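Local coordinates for nuclear movement protein (Encephalitozoon cuniculi, PDB 2O30), which is of unknown function in detail but, as a p23/NudC-like CS-domain protein, probably binds unfolded client proteins in the manner of a co-chaperone, at residues Ile40-Lys43 with Ile48-Asp51; Thr8-Gln11 with Ile16-Gln19; Val76-Lys79 with Trp83-Ser86. The protein carries 1 engineered substitution. All blocks are in the same frame, centred on the assembly; numbering follows the deposited sequence.

Contact 1. Residues Ile40-Lys43 with Ile48-Asp51; sequences ICVK and IVID
Ile40 meets Ile50 through their CG2 methyls, 3.9 Å apart, near one end of the antiparallel beta hairpin formed by strands 39-44 and 47-51, two of the three strands in one sheet of the CS-domain beta sandwich. Both isoleucines also pack on Ile18 of the facing sheet, a setting that favours branched aliphatic side chains. The carbonyl O of Ile40 lies close to CA of Asp51 in a CA-H...O contact.

Cys41 pairs with Asp51 in a non-hydrogen-bonded position, and their side chains point to the same face, away from the interior. SG of Cys41 is covalently linked to a dithiothreitol molecule, probably acquired from the crystallisation liquor; Arg34, Lys43, Ile48 and Asp51 complete its pocket. Trp64 of the second subunit packs on Cys41 and Lys43.

Val42 is where the pairing of the hairpin changes. Its N donates a nearly straight bond to Ile50 O (2.8 Å, 171° at the hydrogen), while its side chain lies on the inner face with that of Ile50. Here the register slips by one residue: Val42 stands opposite two residues, Val49 and Ile50, which makes this a classic beta bulge. The bulge turns Val49 inward as well, so that its CB stands 3.7 Å from Val42 CG1, and both valines rest on Phe20.

Lys43 regains the pairing beyond the bulge, opposite Ile48. Its methylenes supply the apolar contact, CD crossing Ile48 CG1 at 3.9 Å, and beyond CD a bend at chi3 (-73°) redirects the charged end. The bulge itself is gripped by one acceptor, Val42 O, which receives Val49 N at 2.8 Å and Ile50 N at 3.2 Å.

Contact 2. Residues Thr8-Gln11 with Ile16-Gln19; sequences TWDQ and INIQ
Gln19, Asp10 and Thr8 have the most surface buried here, and their side chains form a polar chain across one face of the two strands. The Gln19 amide sits in the middle. Its OE1 accepts from Thr8 OG1 at 2.7 Å, with the hydroxyl in the carbonyl plane on a lone pair; its NE2 turns to Asp10 OD2 in a short but weak, bent bond (125° at the hydrogen). The bend at chi2 (86°) folds the glutamine back across the neighbouring strand, an advantage of its length and two-ended amide. Asp10 uses its other oxygen as well: Asn17 ND2 reaches OD1 at 3.0 Å from the syn side, 29° out of the carboxylate plane, while Asn17 OD1 is taken by Asn75.

Beneath these groups runs a regular antiparallel beta hairpin, strands 8-12 and 15-21, at one edge of a CS-domain sheet. Thr8 and Gln19 form a hydrogen-bonded pair, as do Asp10 and Asn17, with backbone bonds in both directions.

The other face is mainly apolar here: Trp9 CB lies beside Ile18 CG1, and Ile16 CD1 approaches Trp9 CZ3 obliquely at 3.8 Å.

Contact 3. Residues Val76-Lys79 with Trp83-Ser86; sequences VTKK and WWDS
A lysine laid over a tryptophan makes this contact, joining strand 71-78, near Lys78, to the loop that follows it. The backbones stay well apart, with the nearest CA atoms, those of Lys78 and Trp83, separated by 9.7 Å; the long side chain of Lys78 spans the distance, and it is buried together with Trp84.

Lys78 is fully extended beyond CG, with chi2, chi3 and chi4 all near 180°, and the straight chain and the indole of Trp84 run antiparallel alongside each other. Its carbons cover one face of the ring on the pyrrole side. CE is the closest, 3.4 Å from Trp84 NE1, and makes a CH-pi contact 3.7 Å from the centroid of the five-membered ring, 23° off the ring normal. CD follows close behind, at 3.5 Å from the same NE1. The ammonium group lies farther out: NZ stands 4.2 Å from that centroid and 34° off the normal, an off-centre cation-pi interaction. Lysine suits the place because its methylenes can lie on the flat ring while its charged end goes on to polar partners.

Those partners are outside the contact. NZ donates to the carbonyl oxygens of Glu82 and Glu12 and to Gln11 OE1, so the buried charge is well surrounded by oxygens, which would favour its protonated form. Trp84 is held further by His56, edge-to-face, and by packing on Ile16, Leu55 and Val58.

Trp83 takes a smaller share: Lys78 NZ passes 4.1 Å from Trp83 CA, while the side chain of Trp83 sets off away from segment 76-79. The arrangement is a typical lysine-tryptophan cation-pi and CH-pi pair, here packing the segment after the last strand against an end of the CS-domain sandwich.

Along the chain the contacts come in series: contact 2, the first hairpin, then contact 1, then contact 3 after the last strand. Contacts 1 and 2 have centres about 14 Å apart, on opposite sides of the chain's centre and in different sheets; they touch in the sandwich interior, where Ile40 CD1 lies 3.8 Å from Ile18 CD1. Contacts 2 and 3 are closer, with centres about 10 Å apart, and share a sheet in which strands 15-21 and 71-78 are neighbours. Contacts 1 and 3, centres about 17 Å apart, do not touch. Contacts 1 and 2 thus join the sheets across the core, while Gln11, reaching Lys78 and Trp84, fastens contact 3 to the first hairpin.

Contact 1. Residues Ile40-Lys43 with Ile48-Asp51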
loop_
_atom_site.group_PDB
_atom_site.type_symbol
_atom_site.label_atom_id
_atom_site.label_comp_id
_atom_site.label_asym_id
_atom_site.label_seq_id
_atom_site.Cartn_x
_atom_site.Cartn_y
_atom_site.Cartn_z
ATOM N N ILE A 40 5.789 -6.445 3.010
ATOM C CA ILE A 40 5.838 -5.099 3.544
ATOM C C ILE A 40 6.339 -4.138 2.456
ATOM O O ILE A 40 7.292 -4.420 1.745
ATOM C CB ILE A 40 6.736 -5.044 4.801
ATOM C CG1 ILE A 40 6.872 -3.596 5.315
ATOM C CG2 ILE A 40 8.084 -5.712 4.513
ATOM C CD1 ILE A 40 7.726 -3.475 6.590
ATOM N N CYS A 41 5.631 -3.025 2.317
ATOM C CA CYS A 41 5.997 -1.959 1.395
ATOM C C CYS A 41 5.966 -0.647 2.166
ATOM O O CYS A 41 4.938 -0.289 2.746
ATOM C CB CYS A 41 4.985 -1.886 0.255
ATOM S SG CYS A 41 5.349 -0.509 -0.866
ATOM N N VAL A 42 7.096 0.055 2.195
ATOM C CA VAL A 42 7.172 1.369 2.829
ATOM C C VAL A 42 7.763 2.324 1.799
ATOM O O VAL A 42 8.834 2.079 1.266
ATOM C CB VAL A 42 8.068 1.349 4.101
ATOM C CG1 VAL A 42 8.229 2.767 4.678
ATOM C CG2 VAL A 42 7.483 0.390 5.153
ATOM N N LYS A 43 7.051 3.402 1.520
ATOM C CA LYS A 43 7.562 4.401 0.587
ATOM C C LYS A 43 7.557 5.771 1.231
ATOM O O LYS A 43 6.730 6.057 2.078
ATOM C CB LYS A 43 6.741 4.402 -0.699
ATOM C CG LYS A 43 6.718 3.053 -1.391
ATOM C CD LYS A 43 6.543 3.194 -2.890
ATOM C CE LYS A 43 5.147 3.606 -3.259
ATOM N NZ LYS A 43 4.909 3.324 -4.713
ATOM N N ILE A 48 11.185 4.093 -2.511
ATOM C CA ILE A 48 11.023 2.882 -1.715
ATOM C C ILE A 48 12.006 2.909 -0.541
ATOM O O ILE A 48 13.207 3.156 -0.716
ATOM C CB ILE A 48 11.159 1.581 -2.563
ATOM C CG1 ILE A 48 9.949 1.429 -3.505
ATOM C CG2 ILE A 48 11.276 0.352 -1.654
ATOM C CD1 ILE A 48 10.124 0.371 -4.582
ATOM N N VAL A 49 11.471 2.689 0.658
ATOM C CA VAL A 49 12.271 2.523 1.861
ATOM C C VAL A 49 12.475 1.020 2.074
ATOM O O VAL A 49 13.610 0.562 2.257
ATOM C CB VAL A 49 11.571 3.130 3.119
ATOM C CG1 VAL A 49 12.410 2.897 4.388
ATOM C CG2 VAL A 49 11.278 4.631 2.934
ATOM N N ILE A 50 11.370 0.270 2.083
ATOM C CA ILE A 50 11.413 -1.198 2.167
ATOM C C ILE A 50 10.413 -1.789 1.191
ATOM O O ILE A 50 9.294 -1.283 1.055
ATOM C CB ILE A 50 11.018 -1.738 3.550
ATOM C CG1 ILE A 50 11.961 -1.233 4.633
ATOM C CG2 ILE A 50 10.980 -3.280 3.536
ATOM C CD1 ILE A 50 11.509 -1.610 6.043
ATOM N N ASP A 51 10.817 -2.873 0.537
ATOM C CA ASP A 51 9.947 -3.643 -0.332
ATOM C C ASP A 51 10.402 -5.088 -0.199
ATOM O O ASP A 51 11.339 -5.508 -0.879
ATOM C CB ASP A 51 10.102 -3.171 -1.776
ATOM C CG ASP A 51 9.200 -3.915 -2.748
ATOM O OD1 ASP A 51 8.394 -4.777 -2.331
ATOM O OD2 ASP A 51 9.291 -3.614 -3.951
#

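Contact 2. Residues Thr8-Gln11 with Ile16-Gln19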
loop_
_atom_site.group_PDB
_atom_site.type_symbol
_atom_site.label_atom_id
_atom_site.label_comp_id
_atom_site.label_asym_id
_atom_site.label_seq_id
_atom_site.Cartn_x
_atom_site.Cartn_y
_atom_site.Cartn_z
ATOM N N THR A 8 16.515 1.585 9.679
ATOM C CA THR A 8 17.085 0.698 10.702
ATOM C C THR A 8 15.946 -0.023 11.372
ATOM O O THR A 8 14.785 0.324 11.201
ATOM C CB THR A 8 17.909 1.453 11.761
ATOM O OG1 THR A 8 17.139 2.511 12.350
ATOM C CG2 THR A 8 19.189 2.032 11.121
ATOM N N TRP A 9 16.275 -1.042 12.151
ATOM C CA TRP A 9 15.217 -1.719 12.863
ATOM C C TRP A 9 15.755 -2.304 14.158
ATOM O O TRP A 9 16.966 -2.475 14.326
ATOM C CB TRP A 9 14.616 -2.849 12.000
ATOM C CG TRP A 9 15.565 -4.019 11.787
ATOM C CD1 TRP A 9 16.615 -4.076 10.918
ATOM C CD2 TRP A 9 15.541 -5.296 12.473
ATOM N NE1 TRP A 9 17.255 -5.309 11.013
ATOM C CE2 TRP A 9 16.614 -6.065 11.959
ATOM C CE3 TRP A 9 14.712 -5.851 13.469
ATOM C CZ2 TRP A 9 16.897 -7.373 12.418
ATOM C CZ3 TRP A 9 14.975 -7.162 13.905
ATOM C CH2 TRP A 9 16.057 -7.893 13.376
ATOM N N ASP A 10 14.831 -2.624 15.050
ATOM C CA ASP A 10 15.173 -3.262 16.320
ATOM C C ASP A 10 13.979 -4.095 16.745
ATOM O O ASP A 10 12.963 -4.125 16.057
ATOM C CB ASP A 10 15.528 -2.235 17.400
ATOM C CG ASP A 10 14.390 -1.295 17.717
ATOM O OD1 ASP A 10 13.486 -1.653 18.501
ATOM O OD2 ASP A 10 14.409 -0.164 17.203
ATOM N N GLN A 11 14.124 -4.802 17.862
ATOM C CA GLN A 11 13.075 -5.737 18.261
ATOM C C GLN A 11 12.991 -5.900 19.775
ATOM O O GLN A 11 13.992 -5.742 20.486
ATOM C CB GLN A 11 13.291 -7.102 17.596
ATOM C CG GLN A 11 14.545 -7.861 18.065
ATOM C CD GLN A 11 14.712 -9.161 17.326
ATOM O OE1 GLN A 11 13.768 -9.969 17.246
ATOM N NE2 GLN A 11 15.884 -9.357 16.735
ATOM N N ILE A 16 8.410 -5.753 16.481
ATOM C CA ILE A 16 9.417 -5.272 15.531
ATOM C C ILE A 16 9.243 -3.744 15.414
ATOM O O ILE A 16 8.117 -3.289 15.323
ATOM C CB ILE A 16 9.208 -5.942 14.158
ATOM C CG1 ILE A 16 9.685 -7.408 14.187
ATOM C CG2 ILE A 16 9.954 -5.205 13.017
ATOM C CD1 ILE A 16 11.236 -7.609 14.325
ATOM N N ASN A 17 10.356 -3.000 15.421
ATOM C CA ASN A 17 10.345 -1.543 15.237
ATOM C C ASN A 17 11.226 -1.183 14.058
ATOM O O ASN A 17 12.339 -1.708 13.930
ATOM C CB ASN A 17 10.864 -0.835 16.487
ATOM C CG ASN A 17 9.968 -1.055 17.689
ATOM O OD1 ASN A 17 8.804 -0.629 17.695
ATOM N ND2 ASN A 17 10.507 -1.709 18.713
ATOM N N ILE A 18 10.724 -0.308 13.186
ATOM C CA ILE A 18 11.490 0.128 12.012
ATOM C C ILE A 18 11.531 1.657 12.057
ATOM O O ILE A 18 10.534 2.282 12.403
ATOM C CB ILE A 18 10.850 -0.337 10.711
ATOM C CG1 ILE A 18 10.822 -1.879 10.630
ATOM C CG2 ILE A 18 11.586 0.252 9.466
ATOM C CD1 ILE A 18 9.777 -2.431 9.631
ATOM N N GLN A 19 12.694 2.211 11.754
ATOM C CA GLN A 19 12.875 3.678 11.744
ATOM C C GLN A 19 13.453 4.126 10.413
ATOM O O GLN A 19 14.286 3.439 9.805
ATOM C CB GLN A 19 13.821 4.108 12.879
ATOM C CG GLN A 19 13.472 3.561 14.258
ATOM C CD GLN A 19 14.074 2.163 14.528
ATOM O OE1 GLN A 19 15.229 1.864 14.154
ATOM N NE2 GLN A 19 13.297 1.311 15.202
#

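Contact 3. Residues Val76-Lys79 with Trp83-Ser86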
loop_
_atom_site.group_PDB
_atom_site.type_symbol
_atom_site.label_atom_id
_atom_site.label_comp_id
_atom_site.label_asym_id
_atom_site.label_seq_id
_atom_site.Cartn_x
_atom_site.Cartn_y
_atom_site.Cartn_z
ATOM N N VAL A 76 5.109 -3.049 14.891
ATOM C CA VAL A 76 4.115 -4.090 14.621
ATOM C C VAL A 76 4.410 -5.250 15.568
ATOM O O VAL A 76 5.581 -5.502 15.902
ATOM C CB VAL A 76 4.084 -4.559 13.122
ATOM C CG1 VAL A 76 5.369 -5.253 12.687
ATOM C CG2 VAL A 76 2.886 -5.489 12.851
ATOM N N THR A 77 3.346 -5.928 16.006
ATOM C CA THR A 77 3.496 -7.004 17.002
ATOM C C THR A 77 3.783 -8.326 16.284
ATOM O O THR A 77 3.166 -8.625 15.277
ATOM C CB THR A 77 2.210 -7.113 17.853
ATOM O OG1 THR A 77 2.004 -5.888 18.573
ATOM C CG2 THR A 77 2.296 -8.274 18.850
ATOM N N LYS A 78 4.726 -9.113 16.811
ATOM C CA LYS A 78 5.034 -10.426 16.254
ATOM C C LYS A 78 3.923 -11.417 16.600
ATOM O O LYS A 78 3.364 -11.343 17.681
ATOM C CB LYS A 78 6.341 -10.960 16.853
ATOM C CG LYS A 78 7.596 -10.157 16.491
ATOM C CD LYS A 78 8.756 -10.611 17.390
ATOM C CE LYS A 78 10.073 -9.933 17.029
ATOM N NZ LYS A 78 11.139 -10.443 18.005
ATOM N N LYS A 79 3.641 -12.343 15.694
ATOM C CA LYS A 79 2.670 -13.418 16.001
ATOM C C LYS A 79 3.227 -14.384 17.039
ATOM O O LYS A 79 2.498 -14.852 17.926
ATOM C CB LYS A 79 2.261 -14.154 14.726
ATOM C CG LYS A 79 1.087 -13.499 13.997
ATOM C CD LYS A 79 0.453 -14.427 12.954
ATOM C CE LYS A 79 -0.401 -13.621 11.948
ATOM N NZ LYS A 79 -0.909 -14.486 10.811
ATOM N N TRP A 83 13.069 -14.220 19.071
ATOM C CA TRP A 83 14.012 -13.288 18.441
ATOM C C TRP A 83 14.106 -13.581 16.943
ATOM O O TRP A 83 14.027 -14.739 16.512
ATOM C CB TRP A 83 15.399 -13.302 19.117
ATOM C CG TRP A 83 15.371 -13.127 20.593
ATOM C CD1 TRP A 83 15.732 -14.055 21.536
ATOM C CD2 TRP A 83 14.941 -11.977 21.306
ATOM N NE1 TRP A 83 15.569 -13.543 22.789
ATOM C CE2 TRP A 83 15.084 -12.262 22.682
ATOM C CE3 TRP A 83 14.456 -10.714 20.920
ATOM C CZ2 TRP A 83 14.769 -11.335 23.677
ATOM C CZ3 TRP A 83 14.139 -9.798 21.913
ATOM C CH2 TRP A 83 14.278 -10.119 23.275
ATOM N N TRP A 84 14.249 -12.523 16.143
ATOM C CA TRP A 84 14.455 -12.653 14.699
ATOM C C TRP A 84 15.914 -12.360 14.392
ATOM O O TRP A 84 16.443 -11.344 14.854
ATOM C CB TRP A 84 13.633 -11.600 13.943
ATOM C CG TRP A 84 12.140 -11.754 13.985
ATOM C CD1 TRP A 84 11.379 -12.476 14.889
ATOM C CD2 TRP A 84 11.216 -11.143 13.081
ATOM N NE1 TRP A 84 10.037 -12.349 14.576
ATOM C CE2 TRP A 84 9.914 -11.536 13.475
ATOM C CE3 TRP A 84 11.364 -10.295 11.968
ATOM C CZ2 TRP A 84 8.763 -11.103 12.796
ATOM C CZ3 TRP A 84 10.224 -9.876 11.286
ATOM C CH2 TRP A 84 8.936 -10.283 11.706
ATOM N N ASP A 85 16.546 -13.238 13.615
ATOM C CA ASP A 85 17.915 -13.030 13.125
ATOM C C ASP A 85 18.058 -11.845 12.159
ATOM O O ASP A 85 19.115 -11.198 12.097
ATOM C CB ASP A 85 18.408 -14.288 12.390
ATOM C CG ASP A 85 18.754 -15.435 13.328
ATOM O OD1 ASP A 85 18.574 -15.318 14.566
ATOM O OD2 ASP A 85 19.219 -16.473 12.807
ATOM N N SER A 86 17.008 -11.596 11.374
ATOM C CA SER A 86 17.011 -10.505 10.402
ATOM C C SER A 86 15.585 -9.963 10.306
ATOM O O SER A 86 14.642 -10.616 10.759
ATOM C CB SER A 86 17.533 -10.982 9.046
ATOM O OG SER A 86 16.654 -11.928 8.451
#